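Local coordinates for protein ACDH-11, isoform b (Caenorhabditis elegans, PDB 4Y9J) that belongs to the acyl-CoA dehydrogenase family of flavoproteins and binds flavin-adenine dinucleotide within a largely helical, four-chain assembly, at residues I527-T530 / I531-Y535. Sequence-based numbering, arbitrary orientation.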
ATOM      1  N   ILE B 527      32.344  32.319   9.288  1.00 41.54           N
ATOM      2  CA  ILE B 527      33.752  32.110   8.916  1.00 42.01           C
ATOM      3  C   ILE B 527      33.821  31.106   7.756  1.00 41.17           C
ATOM      4  O   ILE B 527      34.397  31.434   6.705  1.00 41.23           O
ATOM      5  CB  ILE B 527      34.590  31.624  10.124  1.00 42.92           C
ATOM      6  CG1 ILE B 527      34.654  32.715  11.176  1.00 44.67           C
ATOM      7  CG2 ILE B 527      35.994  31.144   9.680  1.00 43.60           C
ATOM      8  CD1 ILE B 527      35.284  32.331  12.505  1.00 47.65           C
ATOM      9  N   ALA B 528      33.187  29.935   7.894  1.00 39.67           N
ATOM     10  CA  ALA B 528      33.210  28.933   6.856  1.00 39.13           C
ATOM     11  C   ALA B 528      32.645  29.434   5.519  1.00 40.03           C
ATOM     12  O   ALA B 528      33.233  29.181   4.466  1.00 39.49           O
ATOM     13  CB  ALA B 528      32.554  27.636   7.314  1.00 37.95           C
ATOM     14  N   PHE B 529      31.511  30.145   5.552  1.00 37.69           N
ATOM     15  CA  PHE B 529      30.903  30.677   4.337  1.00 37.66           C
ATOM     16  C   PHE B 529      31.802  31.746   3.648  1.00 40.03           C
ATOM     17  O   PHE B 529      31.815  31.874   2.432  1.00 40.31           O
ATOM     18  CB  PHE B 529      29.582  31.339   4.696  1.00 40.30           C
ATOM     19  CG  PHE B 529      28.370  30.426   4.752  1.00 38.41           C
ATOM     20  CD1 PHE B 529      28.437  29.102   5.088  1.00 35.83           C
ATOM     21  CD2 PHE B 529      27.076  30.996   4.580  1.00 41.45           C
ATOM     22  CE1 PHE B 529      27.304  28.269   5.098  1.00 37.91           C
ATOM     23  CE2 PHE B 529      25.935  30.170   4.639  1.00 40.54           C
ATOM     24  CZ  PHE B 529      26.055  28.811   4.890  1.00 35.95           C
ATOM     25  N   THR B 530      32.474  32.574   4.441  1.00 40.29           N
ATOM     26  CA  THR B 530      33.365  33.590   3.880  1.00 42.93           C
ATOM     27  C   THR B 530      34.506  32.935   3.132  1.00 44.13           C
ATOM     28  O   THR B 530      34.865  33.371   2.062  1.00 44.78           O
ATOM     29  CB  THR B 530      33.890  34.516   4.961  1.00 43.62           C
ATOM     30  OG1 THR B 530      32.775  35.130   5.612  1.00 44.07           O
ATOM     31  CG2 THR B 530      34.799  35.566   4.356  1.00 46.23           C
ATOM     32  N   ILE B 531      35.055  31.876   3.715  1.00 44.55           N
ATOM     33  CA  ILE B 531      36.091  31.091   3.051  1.00 45.41           C
ATOM     34  C   ILE B 531      35.555  30.547   1.702  1.00 44.21           C
ATOM     35  O   ILE B 531      36.208  30.735   0.598  1.00 44.86           O
ATOM     36  CB  ILE B 531      36.627  29.985   3.971  1.00 44.13           C
ATOM     37  CG1 ILE B 531      37.379  30.634   5.117  1.00 48.59           C
ATOM     38  CG2 ILE B 531      37.585  29.044   3.194  1.00 46.20           C
ATOM     39  CD1 ILE B 531      37.797  29.722   6.246  1.00 50.27           C
ATOM     40  N   ALA B 532      34.380  29.949   1.760  1.00 39.84           N
ATOM     41  CA  ALA B 532      33.807  29.360   0.571  1.00 38.69           C
ATOM     42  C   ALA B 532      33.686  30.402  -0.510  1.00 40.72           C
ATOM     43  O   ALA B 532      34.068  30.174  -1.617  1.00 41.93           O
ATOM     44  CB  ALA B 532      32.445  28.751   0.866  1.00 38.05           C
ATOM     45  N   ARG B 533      33.176  31.588  -0.179  1.00 42.10           N
ATOM     46  CA  ARG B 533      32.912  32.596  -1.199  1.00 42.08           C
ATOM     47  C   ARG B 533      34.189  33.231  -1.749  1.00 44.62           C
ATOM     48  O   ARG B 533      34.241  33.573  -2.921  1.00 45.36           O
ATOM     49  CB  ARG B 533      32.001  33.663  -0.644  1.00 44.06           C
ATOM     50  CG  ARG B 533      30.620  33.103  -0.327  1.00 44.38           C
ATOM     51  CD  ARG B 533      29.633  34.085   0.269  1.00 47.16           C
ATOM     52  NE  ARG B 533      30.061  34.617   1.579  1.00 55.93           N
ATOM     53  CZ  ARG B 533      29.346  34.699   2.719  1.00 57.42           C
ATOM     54  NH1 ARG B 533      28.044  34.253   2.762  1.00 51.74           N
ATOM     55  NH2 ARG B 533      29.963  35.266   3.814  1.00 52.75           N
ATOM     56  N   ILE B 534      35.164  33.480  -0.882  1.00 44.98           N
ATOM     57  CA  ILE B 534      36.455  34.012  -1.297  1.00 47.81           C
ATOM     58  C   ILE B 534      37.112  33.039  -2.272  1.00 46.57           C
ATOM     59  O   ILE B 534      37.625  33.437  -3.335  1.00 48.87           O
ATOM     60  CB  ILE B 534      37.377  34.301  -0.072  1.00 49.02           C
ATOM     61  CG1 ILE B 534      36.822  35.542   0.669  1.00 51.59           C
ATOM     62  CG2 ILE B 534      38.847  34.552  -0.505  1.00 51.04           C
ATOM     63  CD1 ILE B 534      37.485  35.843   1.993  1.00 53.69           C
ATOM     64  N   TYR B 535      37.150  31.785  -1.864  1.00 43.16           N
ATOM     65  CA  TYR B 535      37.838  30.755  -2.643  1.00 45.04           C
ATOM     66  C   TYR B 535      37.115  30.599  -3.982  1.00 44.70           C
ATOM     67  O   TYR B 535      37.763  30.576  -5.050  1.00 47.67           O
ATOM     68  CB  TYR B 535      37.862  29.445  -1.836  1.00 44.49           C
ATOM     69  CG  TYR B 535      39.024  28.520  -2.099  1.00 44.82           C
ATOM     70  CD1 TYR B 535      39.680  28.491  -3.327  1.00 47.69           C
ATOM     71  CD2 TYR B 535      39.421  27.598  -1.107  1.00 45.05           C
ATOM     72  CE1 TYR B 535      40.778  27.612  -3.538  1.00 50.15           C
ATOM     73  CE2 TYR B 535      40.485  26.716  -1.303  1.00 46.66           C
ATOM     74  CZ  TYR B 535      41.118  26.680  -2.513  1.00 48.58           C
ATOM     75  OH  TYR B 535      42.115  25.773  -2.679  1.00 51.99           O
TER
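R533 folds back over the preceding turn of its helix, so that one face of the guanidinium lies against CB of F529, with NH1 3.8 Å from that carbon. The bend is at chi3 (-63°), which turns an otherwise extended chain toward the start of the helix. Ring and guanidinium stand nearly perpendicular, 86° apart, and NH1 of R533 comes to the edge of the F529 ring, near its plane, 3.9 Å from CD2. The F529 carbonyl oxygen sits over a face of the same guanidinium and accepts the backbone N-H of R533. OG1 of T530 approaches the guanidinium obliquely, 3.3 Å from NH2 of R533, in a weak, strongly bent hydrogen bond; the firmer bonds are T530 OG1 to H526 O and R533 NE to L567 O. F529 to R533 is an i to i+4 pair and T530 to R533 i to i+3 within helix 524-545, in the helical ACDH-11 C-terminal domain-like region. T530 and I534 lie alongside each other, pointing the same way: CG2 of T530, anti to its own backbone N, meets CD1 of I534 at 3.6 Å. I527 and I531 repeat this parallel arrangement more loosely, CG2 to CD1 4.1 Å, while I531 N donates to I527 O with an N-H...O angle of 166°. Helix 486-512 packs against I527, I531 and I534; F529 instead faces helix 389-419, where its ring meets Y405 edge-to-face.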